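Local coordinates for L-asparagine oxygenase (Streptomyces coelicolor, PDB 2OG5), which hydroxylates free L-asparagine at C3 with Fe(II), 2-oxoglutarate and O2, supplying (2S,3S)-3-hydroxyasparagine for the calcium-dependent antibiotic, at residues Q42-L47 with A78-L83; E67-A72 with V132-A137; S94-A99 with V212-P217; P160-E165 with P318-T323. All coordinates share one frame; numbering follows the deposited sequence.

Interaction 1. Residues Q42-L47 with A78-L83; sequences QSDAEL and AWPATL
D44 and L47, one helical turn apart on the N-terminal helix 42-58, close over P80, the N-cap residue of helix 81-92. The contact belongs to the cluster of helices flanking the jelly-roll core and joins the first turn of one helix to the start of another near the protein surface. D44 carries most of it. Its CB lies 3.9 Å from P80 CG and also brushes L83 CD1. With CG swung anti to the carbonyl carbon (chi1 -72°), the carboxylate runs past the proline ring in the opposite direction, and D44 CG comes within 3.6 Å of P80 CG. One oxygen, OD1, rests on the ring carbons, 3.4 Å from P80 CB. The other, OD2, reaches beyond the ring and accepts a hydrogen bond from the hydroxyl of T82, 2.8 Å from its OG1; the donor stands 43° out of the carboxylate plane. An aspartate suits this place because its short arm sets a negative group beside the amino end of helix 81-92, where the helix dipole would probably favour it. P80 suits its own: proline has no N-H to donate, the N-cap of a helix does not call for one, and the ring offers a compact hydrocarbon wall. T82, in the first turn, brings a hydroxyl donor, while L83 and P80 also pack on V48 of helix 42-58. L47 covers the other end of the proline ring. Its branch carbon CG is anti to the backbone N, which sends the CD2 methyl to 3.7 Å from P80 CD and 4.0 Å from the carbonyl oxygen of A78.

Interaction 2. Residues E67-A72 with V132-A137; sequences EWVEAA and VLLMTA
A72 meets L134 and M135 where helix 66-76 crosses helix 128-140, and the close approach of the two helices rests on the smallness of alanine. A72 CB lies against the backbone of the second helix, 3.9 Å from L134 C, and 4.0 Å from L134 CB. With only a methyl group at this point, the CA atoms of A72 and M135 come to 4.7 Å, and the local axes pass 8.8 Å apart at -71°.

Larger apolar side chains fill in one side of the crossing. L134 turns CG anti to its carbonyl carbon (chi1 -67°) and, extended from there, carries CD1 to 3.8 Å from W68 CZ3. Leucine and indole run at about a right angle to each other, and V69 CG2 borders the same methyl more distantly. Helix 128-140 lies on the jelly-roll sheet, with L133, L134 and A137 touching strand 326-333, and helix 66-76 packs against its flank.

A polar atom also meets a hydrocarbon: the carbonyl oxygen of A72 is 3.4 Å from M135 CG. The thioether chain then bends at chi3 and leads away toward I51, A52 and L55 of helix 42-58, a path that a flexible, unbranched methionine can follow. Within helix 128-140, T136 OG1 donates to V132 O at 2.9 Å, on the opposite face of that carbonyl from T136 N.

Interaction 3. Residues S94-A99 with V212-P217; sequences SGPDGA and VRRVLP
R213 points its CB at the S94-A99 loop and runs out straight from CG to NE (chi2 174°), which carries its guanidinium as far as S94 and G95; R214 leaves the helix to one side and folds at the same torsion (chi2 -66°), bringing its group back to P96 and D97. R213 NH1 donates twice, to S94 OG at 3.0 Å and to the carbonyl oxygen of G95 at 2.9 Å, the latter lying in the guanidinium plane. That carbonyl also accepts G98 N, 3.1 Å away, closing the type I beta turn G95-G98; the two donors arrive from opposite faces. Positive phi at both G95 and G98 suits glycine. A water bridges R213 NH2 and S94 N, while S94 OG also bonds to D305 and R213 NE forms a salt bridge with D259.

The bent R214 lies alongside P96, whose CB sits 3.7 Å above the centre of one guanidinium face. R214 grips D97 side-on, NE to OD1 at 2.9 Å and NH2 to OD2 at 3.0 Å, with the carboxylate and guanidinium planes 53° apart. Arginine fits both places by offering several N-H groups on a long arm. The turn leads into strand 99-103, and helix 212-215 follows strand 207-211, so the contact ties together segments attached to the two sheets of the jelly roll. P96 O, 3.5 Å from R214 CG, is buried without a hydrogen-bonding partner, a cost presumably repaid by the paired salt bridge and the bonds of R213.

Interaction 4. Residues P160-E165 with P318-T323; sequences PVPGME and PRYDGT
Beside the cosubstrate site of the jelly roll, the type II beta turn V161-M164 lays P162 on the ring of Y320. P162 CG stands 3.7 Å from the ring centroid, almost on the normal, a CH-pi contact. P318 CB covers the opposite face nearer the rim, so the phenol is sandwiched between two prolines, while the carbonyl oxygen of P160 lies at the ring edge, 3.5 Å from Y320 CE1. Next to this sandwich, P160 CB packs against P318 CG at 3.6 Å. The C-H-rich ring of proline suits a CH-pi contact with an aromatic face, and G163 suits the third turn position with its phi of 90°.

The ring points its hydroxyl at E165, whose chain bends at chi2 (80°) to bring the carboxylate back toward the turn. Y320 OH donates to E165 OE2 at 2.7 Å, with the carboxylate and ring planes 83° apart. G163 N adds weak bonds to both carboxylate oxygens. On the other loop, D324 takes the backbone N-H groups of R319 and Y320.

P162 and P318 on opposite faces restrict the ring's rotation, while the short bond to the carboxylate anchors its hydroxyl end and would probably favour a charged E165.

Interactions 1 and 2 touch each other within the group of helices on one side of the chain: their centres are 16 Å apart, and W79 of the first lies against M135 of the second, with W79 NE1 3.4 Å from M135 SD. Interactions 3 and 4 are separate from them and from each other, with centres 33 Å apart. Around the active site, L134 of interaction 2 has its side chain about 10 Å from that of the asparagine-binding R329. The side chain of D97 in interaction 3 is about 11 Å from that of H311, a metal ligand that here holds sodium with H179 and E181. Among these pairs the shortest is in interaction 4, the side chain of P160 about 5 Å from that of R325, which binds 2-oxoglutarate.

Interaction 1. Residues Q42-L47 with A78-L83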
loop_
_atom_site.group_PDB
_atom_site.type_symbol
_atom_site.label_atom_id
_atom_site.label_comp_id
_atom_site.label_asym_id
_atom_site.label_seq_id
_atom_site.Cartn_x
_atom_site.Cartn_y
_atom_site.Cartn_z
ATOM N N GLN A 42 19.963 -2.316 16.549
ATOM C CA GLN A 42 20.954 -1.402 15.983
ATOM C C GLN A 42 21.799 -2.082 14.910
ATOM O O GLN A 42 22.074 -1.497 13.864
ATOM C CB GLN A 42 21.854 -0.843 17.092
ATOM C CG GLN A 42 22.953 0.117 16.621
ATOM C CD GLN A 42 22.428 1.425 16.043
ATOM O OE1 GLN A 42 21.250 1.766 16.191
ATOM N NE2 GLN A 42 23.311 2.173 15.380
ATOM N N SER A 43 22.204 -3.318 15.180
ATOM C CA SER A 43 23.033 -4.091 14.259
ATOM C C SER A 43 22.337 -4.271 12.911
ATOM O O SER A 43 22.912 -3.990 11.858
ATOM C CB SER A 43 23.348 -5.456 14.873
ATOM O OG SER A 43 23.962 -6.317 13.932
ATOM N N ASP A 44 21.093 -4.727 12.958
ATOM C CA ASP A 44 20.310 -4.926 11.739
ATOM C C ASP A 44 20.013 -3.612 11.012
ATOM O O ASP A 44 20.062 -3.563 9.782
ATOM C CB ASP A 44 19.003 -5.654 12.056
ATOM C CG ASP A 44 19.212 -7.127 12.395
ATOM O OD1 ASP A 44 20.325 -7.656 12.193
ATOM O OD2 ASP A 44 18.246 -7.766 12.857
ATOM N N ALA A 45 19.714 -2.555 11.768
ATOM C CA ALA A 45 19.448 -1.235 11.184
ATOM C C ALA A 45 20.675 -0.703 10.442
ATOM O O ALA A 45 20.557 -0.121 9.359
ATOM C CB ALA A 45 19.011 -0.255 12.267
ATOM N N GLU A 46 21.853 -0.900 11.031
ATOM C CA GLU A 46 23.101 -0.480 10.393
ATOM C C GLU A 46 23.407 -1.261 9.110
ATOM O O GLU A 46 23.880 -0.688 8.121
ATOM C CB GLU A 46 24.262 -0.608 11.382
ATOM C CG GLU A 46 24.199 0.425 12.489
ATOM C CD GLU A 46 25.275 0.236 13.552
ATOM O OE1 GLU A 46 25.973 -0.805 13.549
ATOM O OE2 GLU A 46 25.419 1.139 14.402
ATOM N N LEU A 47 23.130 -2.558 9.122
ATOM C CA LEU A 47 23.377 -3.401 7.953
ATOM C C LEU A 47 22.455 -3.012 6.796
ATOM O O LEU A 47 22.911 -2.845 5.663
ATOM C CB LEU A 47 23.200 -4.877 8.306
ATOM C CG LEU A 47 23.325 -5.880 7.152
ATOM C CD1 LEU A 47 24.601 -5.659 6.339
ATOM C CD2 LEU A 47 23.261 -7.318 7.676
ATOM N N ALA A 78 20.957 -9.808 0.809
ATOM C CA ALA A 78 21.988 -9.435 1.790
ATOM C C ALA A 78 21.414 -8.994 3.147
ATOM O O ALA A 78 22.168 -8.851 4.113
ATOM C CB ALA A 78 22.883 -8.325 1.227
ATOM N N TRP A 79 20.103 -8.750 3.234
ATOM C CA TRP A 79 19.490 -8.334 4.505
ATOM C C TRP A 79 19.703 -9.385 5.595
ATOM O O TRP A 79 19.857 -10.571 5.296
ATOM C CB TRP A 79 17.982 -8.100 4.376
ATOM C CG TRP A 79 17.555 -6.826 3.725
ATOM C CD1 TRP A 79 18.081 -6.260 2.607
ATOM C CD2 TRP A 79 16.462 -5.984 4.128
ATOM N NE1 TRP A 79 17.384 -5.107 2.287
ATOM C CE2 TRP A 79 16.392 -4.917 3.208
ATOM C CE3 TRP A 79 15.536 -6.033 5.176
ATOM C CZ2 TRP A 79 15.429 -3.902 3.304
ATOM C CZ3 TRP A 79 14.581 -5.023 5.274
ATOM C CH2 TRP A 79 14.535 -3.973 4.344
ATOM N N PRO A 80 19.692 -8.959 6.868
ATOM C CA PRO A 80 19.773 -9.940 7.946
ATOM C C PRO A 80 18.677 -10.996 7.883
ATOM O O PRO A 80 17.527 -10.686 7.565
ATOM C CB PRO A 80 19.606 -9.108 9.222
ATOM C CG PRO A 80 19.328 -7.737 8.816
ATOM C CD PRO A 80 19.624 -7.574 7.362
ATOM N N ALA A 81 19.043 -12.230 8.205
ATOM C CA ALA A 81 18.100 -13.343 8.173
ATOM C C ALA A 81 16.890 -13.111 9.063
ATOM O O ALA A 81 15.795 -13.563 8.747
ATOM C CB ALA A 81 18.798 -14.648 8.568
ATOM N N THR A 82 17.088 -12.428 10.192
ATOM C CA THR A 82 15.987 -12.125 11.109
ATOM C C THR A 82 14.837 -11.422 10.391
ATOM O O THR A 82 13.677 -11.813 10.521
ATOM C CB THR A 82 16.464 -11.217 12.260
ATOM O OG1 THR A 82 17.237 -10.143 11.718
ATOM C CG2 THR A 82 17.320 -11.997 13.226
ATOM N N LEU A 83 15.166 -10.391 9.621
ATOM C CA LEU A 83 14.158 -9.587 8.925
ATOM C C LEU A 83 13.567 -10.350 7.744
ATOM O O LEU A 83 12.378 -10.241 7.469
ATOM C CB LEU A 83 14.763 -8.263 8.449
ATOM C CG LEU A 83 15.236 -7.322 9.569
ATOM C CD1 LEU A 83 15.953 -6.100 8.997
ATOM C CD2 LEU A 83 14.055 -6.894 10.433
#

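Interaction 2. Residues E67-A72 with V132-A137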
loop_
_atom_site.group_PDB
_atom_site.type_symbol
_atom_site.label_atom_id
_atom_site.label_comp_id
_atom_site.label_asym_id
_atom_site.label_seq_id
_atom_site.Cartn_x
_atom_site.Cartn_y
_atom_site.Cartn_z
ATOM N N GLU A 67 17.138 -3.255 -14.684
ATOM C CA GLU A 67 18.447 -3.562 -14.106
ATOM C C GLU A 67 18.581 -3.078 -12.662
ATOM O O GLU A 67 19.342 -3.650 -11.884
ATOM C CB GLU A 67 19.582 -2.990 -14.969
ATOM C CG GLU A 67 19.715 -1.488 -14.941
ATOM C CD GLU A 67 20.729 -0.993 -15.946
ATOM O OE1 GLU A 67 21.901 -1.420 -15.861
ATOM O OE2 GLU A 67 20.342 -0.195 -16.825
ATOM N N TRP A 68 17.848 -2.022 -12.310
ATOM C CA TRP A 68 17.877 -1.491 -10.949
ATOM C C TRP A 68 17.016 -2.373 -10.069
ATOM O O TRP A 68 17.392 -2.672 -8.936
ATOM C CB TRP A 68 17.370 -0.049 -10.925
ATOM C CG TRP A 68 17.952 0.841 -9.857
ATOM C CD1 TRP A 68 19.021 1.675 -9.997
ATOM C CD2 TRP A 68 17.479 1.031 -8.510
ATOM N NE1 TRP A 68 19.252 2.355 -8.831
ATOM C CE2 TRP A 68 18.320 1.982 -7.903
ATOM C CE3 TRP A 68 16.430 0.487 -7.757
ATOM C CZ2 TRP A 68 18.153 2.395 -6.591
ATOM C CZ3 TRP A 68 16.264 0.909 -6.458
ATOM C CH2 TRP A 68 17.118 1.857 -5.890
ATOM N N VAL A 69 15.863 -2.798 -10.579
ATOM C CA VAL A 69 15.031 -3.735 -9.815
ATOM C C VAL A 69 15.808 -5.027 -9.569
ATOM O O VAL A 69 15.734 -5.580 -8.482
ATOM C CB VAL A 69 13.660 -4.017 -10.491
ATOM C CG1 VAL A 69 12.828 -4.973 -9.648
ATOM C CG2 VAL A 69 12.878 -2.723 -10.676
ATOM N N GLU A 70 16.565 -5.496 -10.562
ATOM C CA GLU A 70 17.426 -6.675 -10.381
ATOM C C GLU A 70 18.475 -6.456 -9.285
ATOM O O GLU A 70 18.690 -7.335 -8.451
ATOM C CB GLU A 70 18.105 -7.039 -11.703
ATOM C CG GLU A 70 18.961 -8.310 -11.661
ATOM C CD GLU A 70 19.604 -8.649 -13.003
ATOM O OE1 GLU A 70 19.373 -7.913 -13.993
ATOM O OE2 GLU A 70 20.378 -9.633 -13.068
ATOM N N ALA A 71 19.119 -5.288 -9.273
ATOM C CA ALA A 71 20.067 -4.967 -8.196
ATOM C C ALA A 71 19.364 -4.970 -6.835
ATOM O O ALA A 71 19.916 -5.439 -5.835
ATOM C CB ALA A 71 20.740 -3.629 -8.440
ATOM N N ALA A 72 18.130 -4.462 -6.798
ATOM C CA ALA A 72 17.351 -4.440 -5.561
ATOM C C ALA A 72 17.033 -5.863 -5.099
ATOM O O ALA A 72 17.109 -6.176 -3.912
ATOM C CB ALA A 72 16.066 -3.623 -5.757
ATOM N N VAL A 132 15.030 0.972 -0.193
ATOM C CA VAL A 132 14.298 0.223 0.825
ATOM C C VAL A 132 13.011 -0.415 0.265
ATOM O O VAL A 132 12.742 -1.603 0.475
ATOM C CB VAL A 132 13.967 1.120 2.028
ATOM C CG1 VAL A 132 12.993 0.435 2.973
ATOM C CG2 VAL A 132 15.256 1.517 2.752
ATOM N N LEU A 133 12.212 0.376 -0.445
ATOM C CA LEU A 133 10.943 -0.125 -0.952
ATOM C C LEU A 133 11.124 -1.216 -1.994
ATOM O O LEU A 133 10.419 -2.221 -1.953
ATOM C CB LEU A 133 10.099 1.015 -1.523
ATOM C CG LEU A 133 9.408 1.882 -0.469
ATOM C CD1 LEU A 133 8.969 3.205 -1.100
ATOM C CD2 LEU A 133 8.202 1.168 0.165
ATOM N N LEU A 134 12.035 -1.030 -2.948
ATOM C CA LEU A 134 12.130 -2.001 -4.033
ATOM C C LEU A 134 12.813 -3.292 -3.559
ATOM O O LEU A 134 12.478 -4.388 -4.026
ATOM C CB LEU A 134 12.786 -1.397 -5.282
ATOM C CG LEU A 134 11.952 -0.295 -5.965
ATOM C CD1 LEU A 134 12.596 0.193 -7.264
ATOM C CD2 LEU A 134 10.525 -0.743 -6.241
ATOM N N MET A 135 13.745 -3.191 -2.614
ATOM C CA MET A 135 14.326 -4.406 -2.010
ATOM C C MET A 135 13.229 -5.210 -1.317
ATOM O O MET A 135 13.085 -6.412 -1.555
ATOM C CB MET A 135 15.449 -4.074 -1.020
ATOM C CG MET A 135 16.727 -3.610 -1.683
ATOM S SD MET A 135 18.126 -3.412 -0.545
ATOM C CE MET A 135 17.586 -2.011 0.445
ATOM N N THR A 136 12.416 -4.552 -0.499
ATOM C CA THR A 136 11.359 -5.253 0.231
ATOM C C THR A 136 10.327 -5.849 -0.726
ATOM O O THR A 136 9.850 -6.964 -0.513
ATOM C CB THR A 136 10.657 -4.345 1.246
ATOM O OG1 THR A 136 11.647 -3.723 2.079
ATOM C CG2 THR A 136 9.687 -5.146 2.113
ATOM N N ALA A 137 9.983 -5.119 -1.783
ATOM C CA ALA A 137 9.043 -5.633 -2.776
ATOM C C ALA A 137 9.548 -6.927 -3.394
ATOM O O ALA A 137 8.790 -7.875 -3.589
ATOM C CB ALA A 137 8.798 -4.591 -3.872
#

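Interaction 3. Residues S94-A99 with V212-P217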
loop_
_atom_site.group_PDB
_atom_site.type_symbol
_atom_site.label_atom_id
_atom_site.label_comp_id
_atom_site.label_asym_id
_atom_site.label_seq_id
_atom_site.Cartn_x
_atom_site.Cartn_y
_atom_site.Cartn_z
ATOM N N SER A 94 -0.647 -13.076 7.386
ATOM C CA SER A 94 -0.597 -11.654 7.719
ATOM C C SER A 94 -1.319 -11.319 9.031
ATOM O O SER A 94 -1.373 -10.159 9.437
ATOM C CB SER A 94 -1.119 -10.817 6.552
ATOM O OG SER A 94 -2.417 -11.218 6.179
ATOM N N GLY A 95 -1.843 -12.338 9.706
ATOM C CA GLY A 95 -2.373 -12.182 11.051
ATOM C C GLY A 95 -3.744 -11.537 11.114
ATOM O O GLY A 95 -4.322 -11.176 10.104
ATOM N N PRO A 96 -4.277 -11.389 12.328
ATOM C CA PRO A 96 -5.638 -10.894 12.484
ATOM C C PRO A 96 -5.885 -9.462 11.997
ATOM O O PRO A 96 -7.028 -9.121 11.724
ATOM C CB PRO A 96 -5.888 -11.018 13.996
ATOM C CG PRO A 96 -4.554 -11.087 14.609
ATOM C CD PRO A 96 -3.647 -11.723 13.615
ATOM N N ASP A 97 -4.845 -8.632 11.900
ATOM C CA ASP A 97 -5.000 -7.275 11.387
ATOM C C ASP A 97 -4.501 -7.105 9.955
ATOM O O ASP A 97 -4.642 -6.032 9.374
ATOM C CB ASP A 97 -4.298 -6.289 12.303
ATOM C CG ASP A 97 -4.920 -6.263 13.667
ATOM O OD1 ASP A 97 -6.090 -5.850 13.742
ATOM O OD2 ASP A 97 -4.251 -6.668 14.648
ATOM N N GLY A 98 -3.939 -8.166 9.383
ATOM C CA GLY A 98 -3.513 -8.136 7.989
ATOM C C GLY A 98 -2.531 -7.034 7.666
ATOM O O GLY A 98 -2.575 -6.461 6.577
ATOM N N ALA A 99 -1.641 -6.734 8.603
ATOM C CA ALA A 99 -0.700 -5.636 8.458
ATOM C C ALA A 99 0.501 -5.832 9.366
ATOM O O ALA A 99 0.412 -6.480 10.409
ATOM C CB ALA A 99 -1.388 -4.305 8.783
ATOM N N VAL A 212 -10.701 -7.712 7.404
ATOM C CA VAL A 212 -11.919 -8.527 7.360
ATOM C C VAL A 212 -11.917 -9.613 8.447
ATOM O O VAL A 212 -12.987 -10.026 8.906
ATOM C CB VAL A 212 -12.135 -9.169 5.969
ATOM C CG1 VAL A 212 -11.099 -10.247 5.690
ATOM C CG2 VAL A 212 -13.558 -9.736 5.845
ATOM N N ARG A 213 -10.737 -10.051 8.887
ATOM C CA ARG A 213 -10.634 -11.054 9.967
ATOM C C ARG A 213 -11.171 -10.564 11.317
ATOM O O ARG A 213 -11.682 -11.363 12.110
ATOM C CB ARG A 213 -9.189 -11.530 10.147
ATOM C CG ARG A 213 -8.665 -12.303 8.953
ATOM C CD ARG A 213 -7.192 -12.665 9.060
ATOM N NE ARG A 213 -6.839 -13.455 7.884
ATOM C CZ ARG A 213 -5.694 -13.368 7.205
ATOM N NH1 ARG A 213 -4.732 -12.546 7.569
ATOM N NH2 ARG A 213 -5.516 -14.127 6.138
ATOM N N ARG A 214 -11.029 -9.265 11.586
ATOM C CA ARG A 214 -11.571 -8.671 12.808
ATOM C C ARG A 214 -13.067 -8.476 12.721
ATOM O O ARG A 214 -13.740 -8.540 13.740
ATOM C CB ARG A 214 -10.945 -7.309 13.125
ATOM C CG ARG A 214 -9.457 -7.304 13.415
ATOM C CD ARG A 214 -9.130 -8.047 14.693
ATOM N NE ARG A 214 -7.792 -7.735 15.197
ATOM C CZ ARG A 214 -7.225 -8.342 16.236
ATOM N NH1 ARG A 214 -7.881 -9.283 16.907
ATOM N NH2 ARG A 214 -6.005 -7.997 16.623
ATOM N N VAL A 215 -13.597 -8.208 11.529
ATOM C CA VAL A 215 -15.008 -7.840 11.425
ATOM C C VAL A 215 -15.951 -8.981 11.071
ATOM O O VAL A 215 -17.090 -8.971 11.535
ATOM C CB VAL A 215 -15.263 -6.643 10.472
ATOM C CG1 VAL A 215 -14.305 -5.493 10.790
ATOM C CG2 VAL A 215 -15.154 -7.034 9.044
ATOM N N LEU A 216 -15.505 -9.955 10.277
ATOM C CA LEU A 216 -16.411 -11.017 9.808
ATOM C C LEU A 216 -17.240 -11.663 10.935
ATOM O O LEU A 216 -18.449 -11.797 10.782
ATOM C CB LEU A 216 -15.665 -12.085 8.992
ATOM C CG LEU A 216 -16.553 -13.175 8.370
ATOM C CD1 LEU A 216 -17.527 -12.584 7.364
ATOM C CD2 LEU A 216 -15.711 -14.252 7.705
ATOM N N PRO A 217 -16.606 -12.036 12.065
ATOM C CA PRO A 217 -17.392 -12.656 13.152
ATOM C C PRO A 217 -18.414 -11.733 13.822
ATOM O O PRO A 217 -19.279 -12.222 14.550
ATOM C CB PRO A 217 -16.326 -13.069 14.179
ATOM C CG PRO A 217 -15.025 -12.993 13.470
ATOM C CD PRO A 217 -15.174 -11.958 12.408
HETATM O O HOH W 1 -2.746 -14.524 5.603
#

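Interaction 4. Residues P160-E165 with P318-T323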
loop_
_atom_site.group_PDB
_atom_site.type_symbol
_atom_site.label_atom_id
_atom_site.label_comp_id
_atom_site.label_asym_id
_atom_site.label_seq_id
_atom_site.Cartn_x
_atom_site.Cartn_y
_atom_site.Cartn_z
ATOM N N PRO A 160 0.537 16.008 0.328
ATOM C CA PRO A 160 -0.637 16.842 0.064
ATOM C C PRO A 160 -0.358 17.930 -0.962
ATOM O O PRO A 160 0.698 18.550 -0.920
ATOM C CB PRO A 160 -0.930 17.453 1.435
ATOM C CG PRO A 160 0.409 17.537 2.097
ATOM C CD PRO A 160 1.160 16.317 1.631
ATOM N N VAL A 161 -1.319 18.174 -1.858
ATOM C CA VAL A 161 -1.162 19.150 -2.934
ATOM C C VAL A 161 -2.246 20.226 -2.833
ATOM O O VAL A 161 -3.429 19.888 -2.725
ATOM C CB VAL A 161 -1.288 18.462 -4.299
ATOM C CG1 VAL A 161 -1.152 19.465 -5.430
ATOM C CG2 VAL A 161 -0.236 17.351 -4.441
ATOM N N PRO A 162 -1.853 21.517 -2.867
ATOM C CA PRO A 162 -2.850 22.591 -2.830
ATOM C C PRO A 162 -3.918 22.449 -3.905
ATOM O O PRO A 162 -3.600 22.213 -5.067
ATOM C CB PRO A 162 -2.014 23.853 -3.056
ATOM C CG PRO A 162 -0.670 23.500 -2.566
ATOM C CD PRO A 162 -0.484 22.057 -2.900
ATOM N N GLY A 163 -5.175 22.581 -3.502
ATOM C CA GLY A 163 -6.304 22.451 -4.418
ATOM C C GLY A 163 -6.858 21.046 -4.544
ATOM O O GLY A 163 -7.947 20.855 -5.090
ATOM N N MET A 164 -6.119 20.057 -4.039
ATOM C CA MET A 164 -6.531 18.656 -4.126
ATOM C C MET A 164 -7.042 18.120 -2.793
ATOM O O MET A 164 -7.175 16.911 -2.627
ATOM C CB MET A 164 -5.350 17.796 -4.586
ATOM C CG MET A 164 -4.735 18.222 -5.904
ATOM S SD MET A 164 -5.885 18.086 -7.278
ATOM C CE MET A 164 -6.164 16.323 -7.316
ATOM N N GLU A 165 -7.346 19.018 -1.860
ATOM C CA GLU A 165 -7.733 18.625 -0.502
ATOM C C GLU A 165 -8.852 17.583 -0.457
ATOM O O GLU A 165 -8.799 16.663 0.356
ATOM C CB GLU A 165 -8.152 19.854 0.321
ATOM C CG GLU A 165 -7.005 20.773 0.727
ATOM C CD GLU A 165 -6.538 21.714 -0.378
ATOM O OE1 GLU A 165 -7.222 21.810 -1.416
ATOM O OE2 GLU A 165 -5.483 22.360 -0.194
ATOM N N PRO A 318 -2.875 20.562 5.807
ATOM C CA PRO A 318 -1.488 20.772 5.402
ATOM C C PRO A 318 -0.984 22.189 5.635
ATOM O O PRO A 318 -1.760 23.147 5.587
ATOM C CB PRO A 318 -1.508 20.469 3.896
ATOM C CG PRO A 318 -2.687 19.611 3.702
ATOM C CD PRO A 318 -3.706 20.127 4.670
ATOM N N ARG A 319 0.312 22.308 5.885
ATOM C CA ARG A 319 0.968 23.603 6.011
ATOM C C ARG A 319 1.351 24.180 4.650
ATOM O O ARG A 319 1.382 25.406 4.476
ATOM C CB ARG A 319 2.226 23.474 6.867
ATOM C CG ARG A 319 1.961 23.127 8.325
ATOM C CD ARG A 319 3.247 22.803 9.018
ATOM N NE ARG A 319 3.077 22.622 10.454
ATOM C CZ ARG A 319 4.063 22.288 11.283
ATOM N NH1 ARG A 319 5.295 22.063 10.830
ATOM N NH2 ARG A 319 3.805 22.147 12.578
ATOM N N TYR A 320 1.689 23.297 3.712
ATOM C CA TYR A 320 2.212 23.679 2.390
ATOM C C TYR A 320 3.435 24.604 2.490
ATOM O O TYR A 320 3.548 25.597 1.762
ATOM C CB TYR A 320 1.111 24.292 1.509
ATOM C CG TYR A 320 -0.069 23.373 1.235
ATOM C CD1 TYR A 320 0.119 22.074 0.755
ATOM C CD2 TYR A 320 -1.374 23.808 1.437
ATOM C CE1 TYR A 320 -0.956 21.246 0.490
ATOM C CE2 TYR A 320 -2.461 22.985 1.166
ATOM C CZ TYR A 320 -2.244 21.700 0.693
ATOM O OH TYR A 320 -3.325 20.890 0.436
ATOM N N ASP A 321 4.348 24.268 3.396
ATOM C CA ASP A 321 5.578 25.026 3.602
ATOM C C ASP A 321 6.825 24.144 3.458
ATOM O O ASP A 321 7.921 24.545 3.857
ATOM C CB ASP A 321 5.561 25.691 4.976
ATOM C CG ASP A 321 5.553 24.690 6.123
ATOM O OD1 ASP A 321 5.472 23.465 5.860
ATOM O OD2 ASP A 321 5.635 25.137 7.283
ATOM N N GLY A 322 6.637 22.933 2.932
ATOM C CA GLY A 322 7.731 21.985 2.711
ATOM C C GLY A 322 7.976 21.029 3.867
ATOM O O GLY A 322 8.888 20.207 3.799
ATOM N N THR A 323 7.167 21.131 4.926
ATOM C CA THR A 323 7.363 20.325 6.140
ATOM C C THR A 323 6.277 19.256 6.330
ATOM O O THR A 323 6.275 18.537 7.322
ATOM C CB THR A 323 7.440 21.206 7.420
ATOM O OG1 THR A 323 6.158 21.764 7.724
ATOM C CG2 THR A 323 8.464 22.349 7.245
#